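Local coordinates for MlnE (Bacillus amyloliquefaciens subsp. plantarum, PDB 5D2E), which forms the N-terminal B-type ketoreductase part of a macrolactin assembly-line polyketide synthase, binding NADP(+) and probably reducing keto groups of the growing chain, at residues 153-158 / 193-198; 161-166 / 200-205. All coordinates share one frame; numbering follows the deposited sequence.

Interaction 1. Residues 153-158 / 193-198; sequences YSLFQM and SFLKTV
F194 reaches from helix 186-201 to L155 and F156 on helix 141-164, joining two nearly parallel helices of the Rossmann-like subdomain that accompanies the NADP-binding half of the ketoreductase. The segment axes stand 11.5 Å apart at an angle of 13°, a wide spacing that side chains have to bridge. F194 does most of this: with CG anti to the backbone N (chi1 180°), its ring is sent straight out of its helix, and the CZ end lies 4.1 Å from the CA of F156, right against the opposing backbone. L152, I369 and S419 also touch the F194 side chain. F156 turns the end of its own ring away, onto I369 and I377, and gives F194 little more than its CA and CB. All four touching residues are buried, and no hydrogen bond crosses between the segments. The outer faces are looser. Q157 and K196 take no part in the contact and are partly exposed; K196 NZ hydrogen-bonds to V412 O. Back inside, L155 makes two contacts: its CB lies 4.0 Å from F194 CE2, and its CD1 meets L195 CD2 at 4.2 Å.

Interaction 2. Residues 161-166 / 200-205; sequences AFMANK and AENPNF
M163 meets the CE2-CZ end of the F205 ring obliquely, and its side chain carries most of this contact. CB leaves the last turn of helix 141-164 pointing toward the 200-205 segment. The next carbon, CG, makes the closest approach, 3.6 Å from F205 CE2 and 3.8 Å from F205 CZ. SD stands near CE2, raised to the side of the ring on which the amide of N202 lies, and comes within 3.9 Å of N202 ND2. It sits 5.0 Å from the centroid of the F205 ring and 52° off the ring normal, an oblique Met-aromatic contact. Rotation about the CG-SD bond of M163 (chi3 -68°) then swings CE away from N202; the side chain also touches I370. F162 adds a lesser contact, its CB 4.3 Å from F205 CZ, while its side chain also touches C115 and L167.

The F205 ring is also covered on one face from its own segment. N202 folds its amide back so that ND2 lies 3.3 Å above the F205 ring plane, over the centre. The other end of that amide is used too: N202 OD1 accepts from N204 N at 3.1 Å, the donor standing 48° out of the carbonyl plane. F205 N bonds in turn to N202 O. One amide thus braces the backbone and covers a ring face together.

Both helices finish here. Helix 141-164 closes in a Schellman motif at K166, whose positive phi turns the chain away. Helix 186-201 gives way at N202 to an Asx turn within a type I beta turn, which delivers F205 to the start of strand 205-214: a compact helix-to-strand connection of a Rossmann-like alpha/beta subdomain.

Overall arrangement
Both contacts join helix 141-164 to helix 186-201, and their centres are 11 Å apart. Along the chain the segments alternate: 153-158 and 161-166 come first, then strand 171-180, then 193-198 and 200-205. Interaction 1 is buried, its centre about 13 Å from that of the chain; interaction 2, at about 22 Å, is partly buried and takes in the C-terminal ends, where the chain turns into strand 205-214 beside strand 171-180. V198 CG1 meets F205 CD2 at 4.1 Å, so the two run on as one packed interface. The F194 side chain is about 9 Å from that of the NADP(+)-binding Y421, whereas interaction 2 is remote from the cofactor; both are structural packing within the Rossmann-like subdomain.

Interaction 1. Residues 153-158 / 193-198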
ATOM      1  N   TYR A 153      -2.989   2.674 -12.918  1.00 23.95           N
ATOM      2  CA  TYR A 153      -2.504   3.099 -14.198  1.00 24.34           C
ATOM      3  C   TYR A 153      -3.373   4.184 -14.868  1.00 25.90           C
ATOM      4  O   TYR A 153      -2.845   5.127 -15.446  1.00 26.73           O
ATOM      5  CB  TYR A 153      -2.210   1.938 -15.126  1.00 24.14           C
ATOM      6  CG  TYR A 153      -1.004   1.099 -14.675  1.00 28.30           C
ATOM      7  CD1 TYR A 153       0.268   1.629 -14.665  1.00 30.60           C
ATOM      8  CD2 TYR A 153      -1.145  -0.209 -14.286  1.00 27.84           C
ATOM      9  CE1 TYR A 153       1.379   0.864 -14.238  1.00 30.88           C
ATOM     10  CE2 TYR A 153      -0.054  -0.977 -13.853  1.00 28.29           C
ATOM     11  CZ  TYR A 153       1.194  -0.450 -13.851  1.00 31.67           C
ATOM     12  OH  TYR A 153       2.222  -1.233 -13.420  1.00 32.04           O
ATOM     13  N   SER A 154      -4.677   4.075 -14.734  1.00 23.83           N
ATOM     14  CA  SER A 154      -5.564   5.058 -15.309  1.00 23.72           C
ATOM     15  C   SER A 154      -5.275   6.403 -14.631  1.00 24.59           C
ATOM     16  O   SER A 154      -5.196   7.460 -15.261  1.00 25.00           O
ATOM     17  CB  SER A 154      -7.042   4.673 -15.029  1.00 29.01           C
ATOM     18  OG  SER A 154      -7.833   5.827 -15.414  1.00 32.83           O
ATOM     19  N   LEU A 155      -5.110   6.380 -13.330  1.00 25.21           N
ATOM     20  CA  LEU A 155      -4.810   7.617 -12.595  1.00 26.40           C
ATOM     21  C   LEU A 155      -3.452   8.188 -12.950  1.00 25.66           C
ATOM     22  O   LEU A 155      -3.311   9.392 -13.022  1.00 26.16           O
ATOM     23  CB  LEU A 155      -4.924   7.401 -11.075  1.00 27.54           C
ATOM     24  CG  LEU A 155      -6.344   7.332 -10.464  1.00 29.07           C
ATOM     25  CD1 LEU A 155      -6.220   6.813  -9.060  1.00 29.06           C
ATOM     26  CD2 LEU A 155      -7.148   8.648 -10.524  1.00 27.90           C
ATOM     27  N   PHE A 156      -2.469   7.323 -13.123  1.00 23.78           N
ATOM     28  CA  PHE A 156      -1.160   7.788 -13.550  1.00 24.87           C
ATOM     29  C   PHE A 156      -1.271   8.476 -14.917  1.00 26.78           C
ATOM     30  O   PHE A 156      -0.782   9.611 -15.050  1.00 25.95           O
ATOM     31  CB  PHE A 156      -0.214   6.634 -13.622  1.00 26.47           C
ATOM     32  CG  PHE A 156       0.963   6.883 -14.489  1.00 26.31           C
ATOM     33  CD1 PHE A 156       1.939   7.781 -14.094  1.00 28.85           C
ATOM     34  CD2 PHE A 156       1.086   6.220 -15.671  1.00 28.27           C
ATOM     35  CE1 PHE A 156       3.029   8.028 -14.908  1.00 28.75           C
ATOM     36  CE2 PHE A 156       2.160   6.463 -16.478  1.00 30.19           C
ATOM     37  CZ  PHE A 156       3.144   7.347 -16.084  1.00 27.49           C
ATOM     38  N   GLN A 157      -1.940   7.829 -15.889  1.00 23.95           N
ATOM     39  CA  GLN A 157      -2.123   8.446 -17.199  1.00 24.94           C
ATOM     40  C   GLN A 157      -2.854   9.807 -17.066  1.00 27.12           C
ATOM     41  O   GLN A 157      -2.485  10.820 -17.719  1.00 24.94           O
ATOM     42  CB  GLN A 157      -2.819   7.555 -18.206  1.00 25.74           C
ATOM     43  CG  GLN A 157      -2.166   6.208 -18.539  1.00 26.14           C
ATOM     44  CD  GLN A 157      -0.773   6.288 -19.153  1.00 30.83           C
ATOM     45  OE1 GLN A 157      -0.044   5.270 -19.324  1.00 33.12           O
ATOM     46  NE2 GLN A 157      -0.422   7.479 -19.560  1.00 27.11           N
ATOM     47  N   MET A 158      -3.887   9.840 -16.225  1.00 25.08           N
ATOM     48  CA  MET A 158      -4.703  11.013 -16.090  1.00 25.41           C
ATOM     49  C   MET A 158      -3.905  12.152 -15.492  1.00 26.52           C
ATOM     50  O   MET A 158      -3.889  13.242 -16.031  1.00 24.76           O
ATOM     51  CB  MET A 158      -5.922  10.707 -15.230  1.00 24.86           C
ATOM     52  CG  MET A 158      -6.810  11.932 -15.017  1.00 29.20           C
ATOM     53  SD  MET A 158      -7.976  11.721 -13.636  1.00 30.43           S
ATOM     54  CE  MET A 158      -6.837  12.063 -12.272  1.00 30.87           C
ATOM     55  N   SER A 193      -2.636   5.835  -1.007  1.00 27.03           N
ATOM     56  CA  SER A 193      -1.183   6.085  -0.799  1.00 26.39           C
ATOM     57  C   SER A 193      -0.607   6.784  -2.029  1.00 27.30           C
ATOM     58  O   SER A 193       0.116   7.714  -1.898  1.00 28.22           O
ATOM     59  CB  SER A 193      -0.471   4.768  -0.629  1.00 27.47           C
ATOM     60  OG  SER A 193      -0.957   4.046   0.465  1.00 29.39           O
ATOM     61  N   PHE A 194      -1.038   6.391  -3.237  1.00 27.79           N
ATOM     62  CA  PHE A 194      -0.657   7.076  -4.484  1.00 27.16           C
ATOM     63  C   PHE A 194      -1.177   8.520  -4.478  1.00 28.07           C
ATOM     64  O   PHE A 194      -0.431   9.456  -4.769  1.00 26.09           O
ATOM     65  CB  PHE A 194      -1.227   6.257  -5.667  1.00 27.57           C
ATOM     66  CG  PHE A 194      -0.945   6.805  -7.002  1.00 28.14           C
ATOM     67  CD1 PHE A 194       0.260   6.500  -7.640  1.00 29.82           C
ATOM     68  CD2 PHE A 194      -1.880   7.590  -7.646  1.00 30.12           C
ATOM     69  CE1 PHE A 194       0.551   7.034  -8.873  1.00 31.85           C
ATOM     70  CE2 PHE A 194      -1.611   8.119  -8.888  1.00 30.88           C
ATOM     71  CZ  PHE A 194      -0.382   7.835  -9.490  1.00 30.58           C
ATOM     72  N   LEU A 195      -2.454   8.711  -4.189  1.00 25.91           N
ATOM     73  CA  LEU A 195      -3.047  10.050  -4.254  1.00 26.60           C
ATOM     74  C   LEU A 195      -2.430  11.025  -3.263  1.00 27.94           C
ATOM     75  O   LEU A 195      -2.272  12.237  -3.552  1.00 28.72           O
ATOM     76  CB  LEU A 195      -4.570   9.987  -3.993  1.00 27.12           C
ATOM     77  CG  LEU A 195      -5.383   9.185  -5.018  1.00 27.08           C
ATOM     78  CD1 LEU A 195      -6.802   8.951  -4.559  1.00 28.94           C
ATOM     79  CD2 LEU A 195      -5.375   9.926  -6.350  1.00 27.36           C
ATOM     80  N   LYS A 196      -2.122  10.548  -2.082  1.00 27.99           N
ATOM     81  CA  LYS A 196      -1.478  11.401  -1.074  1.00 30.51           C
ATOM     82  C   LYS A 196      -0.158  11.881  -1.632  1.00 27.99           C
ATOM     83  O   LYS A 196       0.235  13.004  -1.399  1.00 28.61           O
ATOM     84  CB  LYS A 196      -1.153  10.621   0.194  1.00 31.79           C
ATOM     85  CG  LYS A 196      -2.320  10.420   1.112  1.00 37.11           C
ATOM     86  CD  LYS A 196      -1.795   9.627   2.312  1.00 38.56           C
ATOM     87  CE  LYS A 196      -2.660   9.850   3.508  1.00 42.11           C
ATOM     88  NZ  LYS A 196      -2.492   8.623   4.314  1.00 44.59           N
ATOM     89  N   THR A 197       0.525  11.031  -2.383  1.00 26.90           N
ATOM     90  CA  THR A 197       1.833  11.500  -2.926  1.00 30.75           C
ATOM     91  C   THR A 197       1.672  12.404  -4.150  1.00 31.41           C
ATOM     92  O   THR A 197       2.395  13.375  -4.279  1.00 31.61           O
ATOM     93  CB  THR A 197       3.015  10.476  -2.886  1.00 36.39           C
ATOM     94  OG1 THR A 197       4.076  10.683  -3.918  1.00 37.70           O
ATOM     95  CG2 THR A 197       2.619   9.109  -2.613  1.00 27.31           C
ATOM     96  N   VAL A 198       0.653  12.160  -4.988  1.00 30.18           N
ATOM     97  CA  VAL A 198       0.325  13.148  -6.064  1.00 30.44           C
ATOM     98  C   VAL A 198       0.116  14.528  -5.436  1.00 29.86           C
ATOM     99  O   VAL A 198       0.627  15.561  -5.932  1.00 31.75           O
ATOM    100  CB  VAL A 198      -0.929  12.716  -6.846  1.00 35.18           C
ATOM    101  CG1 VAL A 198      -1.490  13.842  -7.697  1.00 35.29           C
ATOM    102  CG2 VAL A 198      -0.610  11.471  -7.652  1.00 37.50           C
TER

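Interaction 2. Residues 161-166 / 200-205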
ATOM      1  N   ALA A 161      -1.055  13.345 -17.976  1.00 26.80           N
ATOM      2  CA  ALA A 161      -1.648  14.094 -19.085  1.00 28.14           C
ATOM      3  C   ALA A 161      -2.151  15.424 -18.600  1.00 26.80           C
ATOM      4  O   ALA A 161      -1.950  16.444 -19.305  1.00 29.09           O
ATOM      5  CB  ALA A 161      -2.795  13.307 -19.717  1.00 27.24           C
ATOM      6  N   PHE A 162      -2.854  15.455 -17.445  1.00 28.41           N
ATOM      7  CA  PHE A 162      -3.373  16.732 -16.969  1.00 28.32           C
ATOM      8  C   PHE A 162      -2.252  17.730 -16.725  1.00 26.89           C
ATOM      9  O   PHE A 162      -2.430  18.926 -17.011  1.00 27.60           O
ATOM     10  CB  PHE A 162      -4.152  16.622 -15.680  1.00 31.51           C
ATOM     11  CG  PHE A 162      -5.555  16.080 -15.841  1.00 36.33           C
ATOM     12  CD1 PHE A 162      -6.006  15.578 -17.055  1.00 36.46           C
ATOM     13  CD2 PHE A 162      -6.390  16.015 -14.720  1.00 42.64           C
ATOM     14  CE1 PHE A 162      -7.304  15.113 -17.170  1.00 40.88           C
ATOM     15  CE2 PHE A 162      -7.663  15.520 -14.835  1.00 40.09           C
ATOM     16  CZ  PHE A 162      -8.102  15.076 -16.074  1.00 36.56           C
ATOM     17  N   MET A 163      -1.130  17.258 -16.170  1.00 25.75           N
ATOM     18  CA  MET A 163      -0.057  18.216 -15.865  1.00 28.28           C
ATOM     19  C   MET A 163       0.623  18.628 -17.144  1.00 27.54           C
ATOM     20  O   MET A 163       0.945  19.822 -17.314  1.00 31.86           O
ATOM     21  CB  MET A 163       0.895  17.670 -14.811  1.00 31.64           C
ATOM     22  CG  MET A 163       0.177  17.626 -13.457  1.00 32.01           C
ATOM     23  SD  MET A 163       1.250  17.118 -12.077  1.00 42.03           S
ATOM     24  CE  MET A 163       1.462  15.444 -12.608  1.00 33.09           C
ATOM     25  N   ALA A 164       0.839  17.671 -18.050  1.00 25.52           N
ATOM     26  CA  ALA A 164       1.559  17.987 -19.244  1.00 28.49           C
ATOM     27  C   ALA A 164       0.801  18.971 -20.109  1.00 31.20           C
ATOM     28  O   ALA A 164       1.411  19.792 -20.789  1.00 28.74           O
ATOM     29  CB  ALA A 164       1.875  16.745 -20.067  1.00 28.85           C
ATOM     30  N   ASN A 165      -0.524  18.859 -20.152  1.00 27.16           N
ATOM     31  CA  ASN A 165      -1.360  19.737 -20.984  1.00 26.40           C
ATOM     32  C   ASN A 165      -1.927  20.916 -20.207  1.00 29.35           C
ATOM     33  O   ASN A 165      -2.757  21.657 -20.718  1.00 29.66           O
ATOM     34  CB  ASN A 165      -2.500  18.898 -21.590  1.00 30.52           C
ATOM     35  CG  ASN A 165      -1.972  17.827 -22.515  1.00 34.24           C
ATOM     36  OD1 ASN A 165      -1.269  18.138 -23.433  1.00 42.81           O
ATOM     37  ND2 ASN A 165      -2.161  16.588 -22.188  1.00 32.96           N
ATOM     38  N   LYS A 166      -1.554  21.059 -18.940  1.00 29.48           N
ATOM     39  CA  LYS A 166      -1.991  22.137 -18.075  1.00 28.18           C
ATOM     40  C   LYS A 166      -3.510  22.377 -18.077  1.00 31.49           C
ATOM     41  O   LYS A 166      -3.990  23.519 -18.164  1.00 30.70           O
ATOM     42  CB  LYS A 166      -1.233  23.415 -18.461  1.00 35.49           C
ATOM     43  CG  LYS A 166       0.283  23.277 -18.239  1.00 39.73           C
ATOM     44  CD  LYS A 166       0.883  24.634 -17.951  1.00 50.72           C
ATOM     45  CE  LYS A 166       2.341  24.665 -18.369  1.00 64.54           C
ATOM     46  NZ  LYS A 166       3.030  25.771 -17.639  1.00 76.07           N
ATOM     47  N   ALA A 200       1.275  15.666  -2.649  1.00 31.23           N
ATOM     48  CA  ALA A 200       2.541  16.231  -2.123  1.00 32.08           C
ATOM     49  C   ALA A 200       3.372  16.778  -3.277  1.00 32.91           C
ATOM     50  O   ALA A 200       4.035  17.791  -3.137  1.00 36.95           O
ATOM     51  CB  ALA A 200       3.313  15.180  -1.370  1.00 34.16           C
ATOM     52  N   GLU A 201       3.315  16.126  -4.445  1.00 30.51           N
ATOM     53  CA  GLU A 201       4.007  16.590  -5.621  1.00 33.52           C
ATOM     54  C   GLU A 201       3.360  17.771  -6.281  1.00 33.10           C
ATOM     55  O   GLU A 201       4.066  18.589  -6.862  1.00 35.30           O
ATOM     56  CB  GLU A 201       4.133  15.461  -6.625  1.00 33.04           C
ATOM     57  CG  GLU A 201       5.033  14.356  -6.137  1.00 33.62           C
ATOM     58  CD  GLU A 201       5.173  13.215  -7.109  1.00 31.08           C
ATOM     59  OE1 GLU A 201       4.724  13.317  -8.309  1.00 31.16           O
ATOM     60  OE2 GLU A 201       5.726  12.184  -6.652  1.00 33.32           O
ATOM     61  N   ASN A 202       2.024  17.832  -6.287  1.00 31.49           N
ATOM     62  CA  ASN A 202       1.318  18.982  -6.847  1.00 33.30           C
ATOM     63  C   ASN A 202       0.213  19.439  -5.916  1.00 33.23           C
ATOM     64  O   ASN A 202      -0.938  18.959  -5.993  1.00 31.06           O
ATOM     65  CB  ASN A 202       0.831  18.747  -8.265  1.00 36.00           C
ATOM     66  CG  ASN A 202       0.121  19.992  -8.820  1.00 37.96           C
ATOM     67  OD1 ASN A 202       0.084  21.052  -8.169  1.00 38.47           O
ATOM     68  ND2 ASN A 202      -0.526  19.845  -9.976  1.00 38.99           N
ATOM     69  N   PRO A 203       0.539  20.402  -5.013  1.00 34.60           N
ATOM     70  CA  PRO A 203      -0.437  20.751  -4.004  1.00 36.32           C
ATOM     71  C   PRO A 203      -1.687  21.445  -4.537  1.00 34.25           C
ATOM     72  O   PRO A 203      -2.640  21.575  -3.821  1.00 31.29           O
ATOM     73  CB  PRO A 203       0.320  21.692  -3.063  1.00 40.60           C
ATOM     74  CG  PRO A 203       1.749  21.379  -3.267  1.00 44.00           C
ATOM     75  CD  PRO A 203       1.878  20.948  -4.713  1.00 39.70           C
ATOM     76  N   ASN A 204      -1.673  21.900  -5.762  1.00 33.34           N
ATOM     77  CA  ASN A 204      -2.912  22.369  -6.374  1.00 36.03           C
ATOM     78  C   ASN A 204      -3.931  21.261  -6.744  1.00 33.16           C
ATOM     79  O   ASN A 204      -5.032  21.586  -7.174  1.00 32.98           O
ATOM     80  CB  ASN A 204      -2.545  23.097  -7.630  1.00 38.28           C
ATOM     81  CG  ASN A 204      -1.875  24.425  -7.324  1.00 39.73           C
ATOM     82  OD1 ASN A 204      -2.248  25.139  -6.384  1.00 45.20           O
ATOM     83  ND2 ASN A 204      -0.921  24.746  -8.097  1.00 43.23           N
ATOM     84  N   PHE A 205      -3.519  19.994  -6.666  1.00 30.84           N
ATOM     85  CA  PHE A 205      -4.415  18.850  -6.827  1.00 30.31           C
ATOM     86  C   PHE A 205      -4.826  18.319  -5.454  1.00 30.63           C
ATOM     87  O   PHE A 205      -4.056  17.629  -4.774  1.00 33.12           O
ATOM     88  CB  PHE A 205      -3.755  17.730  -7.614  1.00 30.60           C
ATOM     89  CG  PHE A 205      -3.559  17.989  -9.077  1.00 35.94           C
ATOM     90  CD1 PHE A 205      -4.061  19.133  -9.729  1.00 41.77           C
ATOM     91  CD2 PHE A 205      -2.847  17.073  -9.828  1.00 32.68           C
ATOM     92  CE1 PHE A 205      -3.863  19.290 -11.108  1.00 36.07           C
ATOM     93  CE2 PHE A 205      -2.644  17.246 -11.173  1.00 38.07           C
ATOM     94  CZ  PHE A 205      -3.171  18.354 -11.820  1.00 33.98           C
TER